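CigR Protein (Salmonella enterica subsp. enterica serovar Typhimurium, PDB 4EW5) is an inner membrane protein whose molecular function the structure alone does not show, seen here as its C-terminal domain, which pairs as a two-fold dimer in the crystal. Local coordinates at the interface of chains A and B. Numbering follows the deposited sequence. Chains: chain A/B, CigR Protein.

Contact 1: the interface of chains A and B. Residues chain A 69, 72, 83, 92; chain B 6-8, 11.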
# COMPACT_ATOMS: atom_id res chain seq x y z
N TYR A 69 -10.80 -7.11 7.28
CA TYR A 69 -10.88 -6.79 8.71
C TYR A 69 -12.27 -7.05 9.19
O TYR A 69 -13.24 -6.37 8.77
CB TYR A 69 -10.58 -5.32 8.96
CG TYR A 69 -9.29 -4.82 8.39
CD1 TYR A 69 -8.09 -4.95 9.10
CD2 TYR A 69 -9.26 -4.17 7.17
CE1 TYR A 69 -6.92 -4.49 8.58
CE2 TYR A 69 -8.07 -3.73 6.61
CZ TYR A 69 -6.91 -3.84 7.30
OH TYR A 69 -5.74 -3.39 6.70
N TYR A 72 -15.60 -4.76 9.19
CA TYR A 72 -15.43 -3.62 8.20
C TYR A 72 -15.62 -4.19 6.80
O TYR A 72 -15.38 -5.40 6.59
CB TYR A 72 -14.01 -3.07 8.28
CG TYR A 72 -13.63 -2.49 9.65
CD1 TYR A 72 -13.30 -3.32 10.70
CD2 TYR A 72 -13.70 -1.09 9.90
CE1 TYR A 72 -13.09 -2.82 11.99
CE2 TYR A 72 -13.43 -0.57 11.16
CZ TYR A 72 -13.13 -1.46 12.19
OH TYR A 72 -12.83 -0.98 13.41
N LEU A 83 -12.94 1.86 3.04
CA LEU A 83 -13.19 0.87 4.00
C LEU A 83 -14.10 1.53 5.07
O LEU A 83 -13.75 2.58 5.64
CB LEU A 83 -11.93 0.46 4.73
CG LEU A 83 -12.00 -0.71 5.72
CD1 LEU A 83 -12.33 -2.05 5.04
CD2 LEU A 83 -10.74 -0.85 6.55
N THR A 92 -12.99 4.49 7.50
CA THR A 92 -11.80 3.95 8.13
C THR A 92 -10.52 4.08 7.29
O THR A 92 -9.39 4.20 7.81
CB THR A 92 -12.09 2.47 8.55
OG1 THR A 92 -13.22 2.50 9.43
CG2 THR A 92 -10.93 1.81 9.30
N GLY B 6 -5.73 -8.19 13.31
CA GLY B 6 -6.96 -8.22 12.50
C GLY B 6 -7.79 -6.95 12.50
O GLY B 6 -8.93 -6.95 11.99
N LYS B 7 -7.23 -5.89 13.10
CA LYS B 7 -7.87 -4.60 13.16
C LYS B 7 -7.22 -3.65 12.19
O LYS B 7 -6.01 -3.71 12.02
CB LYS B 7 -7.73 -4.01 14.57
CG LYS B 7 -8.38 -4.90 15.66
CD LYS B 7 -8.39 -4.15 17.00
CE LYS B 7 -8.80 -4.99 18.20
NZ LYS B 7 -8.97 -4.14 19.41
N PRO B 8 -7.98 -2.66 11.64
CA PRO B 8 -7.44 -1.78 10.59
C PRO B 8 -6.77 -0.54 11.17
O PRO B 8 -7.17 0.59 10.90
CB PRO B 8 -8.67 -1.44 9.79
CG PRO B 8 -9.75 -1.38 10.87
CD PRO B 8 -9.43 -2.49 11.82
N VAL B 11 -4.02 0.63 7.63
CA VAL B 11 -4.56 -0.09 6.46
C VAL B 11 -3.58 0.00 5.27
O VAL B 11 -3.30 -1.00 4.60
CB VAL B 11 -5.97 0.43 6.10
CG1 VAL B 11 -6.41 -0.15 4.70
CG2 VAL B 11 -6.95 0.09 7.27
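The leading loop of this C-terminal domain in chain B and the start of its helix 11-26 meet a surface of chain A made from the loop at A:Tyr69 and strands 72-77, 80-85 and 91-95. B:Pro8 is the wedge, its pyrrolidine ring seated in a corner made by two tyrosines. CB of B:Pro8 sits over the centre of one face of the A:Tyr69 ring, 3.5 Å from the centroid, a CH-pi contact in which proline ring and phenol run antiparallel past one another. The next ring carbon, CG, lies over the middle of the A:Tyr72 ring, 3.7 Å from its centroid. A chi1 of -54° keeps the A:Tyr69 ring beside its backbone N, with one face turned to B:Pro8 CB. The methyl CG2 of A:Thr92 closes on B:Pro8 CG at 3.7 Å, and A:Leu83 comes in nearly perpendicular, its CD2 3.9 Å from B:Pro8 CB. Upstream of the proline, the B:Lys7 carbonyl carbon lies 3.5 Å from A:Tyr69 CD1. On the helix, B:Val11 turns its CG2 toward A:Tyr69 CZ, at 3.9 Å, and also reaches A:Leu83 CD2. A proline seated on aromatic faces illustrates how small symmetric interfaces are built: here it fastens the leading segment of one copy to the other, in a pairing of the deposited assembly that may not be the biological one.

Contact 2: the interface of chains A and B. Residues chain A 16, 67, 69, 74, 95; chain B 11, 14-15.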
# COMPACT_ATOMS: atom_id res chain seq x y z
N SER A 16 -0.76 1.49 -2.21
CA SER A 16 -2.13 1.15 -2.02
C SER A 16 -3.02 1.60 -3.16
O SER A 16 -3.83 0.82 -3.65
CB SER A 16 -2.71 1.73 -0.73
OG SER A 16 -2.08 1.24 0.39
N PRO A 67 -7.19 -6.34 1.86
CA PRO A 67 -7.21 -6.86 3.23
C PRO A 67 -8.57 -6.97 3.86
O PRO A 67 -9.50 -6.17 3.59
CB PRO A 67 -6.36 -5.82 4.03
CG PRO A 67 -5.53 -5.17 3.02
CD PRO A 67 -6.40 -5.12 1.74
N TYR A 69 -10.80 -7.11 7.28
CA TYR A 69 -10.88 -6.79 8.71
C TYR A 69 -12.27 -7.05 9.19
O TYR A 69 -13.24 -6.37 8.77
CB TYR A 69 -10.58 -5.32 8.96
CG TYR A 69 -9.29 -4.82 8.39
CD1 TYR A 69 -8.09 -4.95 9.10
CD2 TYR A 69 -9.26 -4.17 7.17
CE1 TYR A 69 -6.92 -4.49 8.58
CE2 TYR A 69 -8.07 -3.73 6.61
CZ TYR A 69 -6.91 -3.84 7.30
OH TYR A 69 -5.74 -3.39 6.70
N TRP A 74 -15.05 -3.08 2.41
CA TRP A 74 -14.62 -2.16 1.36
C TRP A 74 -15.86 -1.82 0.50
O TRP A 74 -16.67 -2.72 0.20
CB TRP A 74 -13.57 -2.82 0.50
CG TRP A 74 -12.24 -2.93 1.18
CD1 TRP A 74 -11.66 -4.04 1.76
CD2 TRP A 74 -11.31 -1.84 1.40
NE1 TRP A 74 -10.44 -3.76 2.26
CE2 TRP A 74 -10.15 -2.44 2.07
CE3 TRP A 74 -11.28 -0.49 1.05
CZ2 TRP A 74 -9.05 -1.70 2.40
CZ3 TRP A 74 -10.15 0.22 1.39
CH2 TRP A 74 -9.06 -0.38 2.04
N ILE A 95 -9.06 5.48 -0.29
CA ILE A 95 -8.13 5.52 -1.43
C ILE A 95 -8.84 6.15 -2.58
O ILE A 95 -9.74 5.59 -3.20
CB ILE A 95 -7.69 4.09 -1.78
CG1 ILE A 95 -7.15 3.44 -0.51
CG2 ILE A 95 -6.68 4.05 -2.91
CD1 ILE A 95 -6.92 1.95 -0.65
N VAL B 11 -4.02 0.63 7.63
CA VAL B 11 -4.56 -0.09 6.46
C VAL B 11 -3.58 0.00 5.27
O VAL B 11 -3.30 -1.00 4.60
CB VAL B 11 -5.97 0.43 6.10
CG1 VAL B 11 -6.41 -0.15 4.70
CG2 VAL B 11 -6.95 0.09 7.27
N ASP B 14 -0.77 -2.33 5.63
CA ASP B 14 -1.22 -3.74 5.43
C ASP B 14 -1.34 -4.00 3.92
O ASP B 14 -0.96 -5.10 3.44
CB ASP B 14 -2.58 -4.00 6.05
CG ASP B 14 -2.54 -3.99 7.60
OD1 ASP B 14 -1.44 -4.32 8.19
OD2 ASP B 14 -3.61 -3.72 8.16
N ILE B 15 -1.91 -3.04 3.20
CA ILE B 15 -2.01 -3.20 1.74
C ILE B 15 -0.60 -3.34 1.11
O ILE B 15 -0.32 -4.26 0.31
CB ILE B 15 -2.82 -2.11 1.05
CG1 ILE B 15 -4.29 -2.14 1.58
CG2 ILE B 15 -2.71 -2.27 -0.48
CD1 ILE B 15 -5.03 -0.88 1.17
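Helix 11-26 of chain B, the domain's first helix, forms this part of the two-fold interface, laying its early turns against helix 11-26, the loop of A:Pro67 and A:Tyr69, and strands 72-77 and 91-95 of chain A. The phenol OH of A:Tyr69 donates a hydrogen bond of 2.6 Å to carboxylate oxygen OD2 of B:Asp14, a polar link at the rim of an apolar patch and a common device of small symmetric interfaces. The acceptor uses its anti lone pair, away from the other oxygen, and lies in the phenol plane; ring and carboxylate are turned 36° apart. B:Ile15 carries the apolar side. Its CG1, anti to the carbonyl carbon (chi1 -62°), heads across the ring of A:Pro67 and packs 3.6 Å from its CG. This leaves CG2 anti to the backbone N, facing the opposing helix, 3.8 Å from CA of A:Ser16. The serine hydroxyl oxygen OG rests 3.5 Å from the branched CB of B:Ile15, a contact and not a bond. The terminal CD1 meets CD1 of A:Ile95 tip to tip at 3.9 Å. The benzene end of A:Trp74 receives B:Val11, whose CG1 is 3.8 Å from indole CH2. A second-shell bond steadies that indole: NE1 donates to A:Pro67 O at 2.9 Å, nearly in the ring plane. The site lies where the starts of the two copies' 11-26 helices meet, beside strands 72-77 and 91-95 of chain A.

Contact 1 and contact 2 are neighbouring parts of one interface, the centres of their C-alpha atoms about 7 Å apart. They share A:Tyr69 and B:Val11, so a single tyrosine serves both: its ring face belongs to contact 1 and its hydroxyl to contact 2. On chain B the two follow one another along the sequence, from the leading loop into helix 11-26; on chain A both draw on strands 72-77 and 91-95. Two-fold symmetry repeats the pair with the chains exchanged, giving a reciprocal embrace of the domains' leading segments, although the crystal alone does not establish a dimer in the cell.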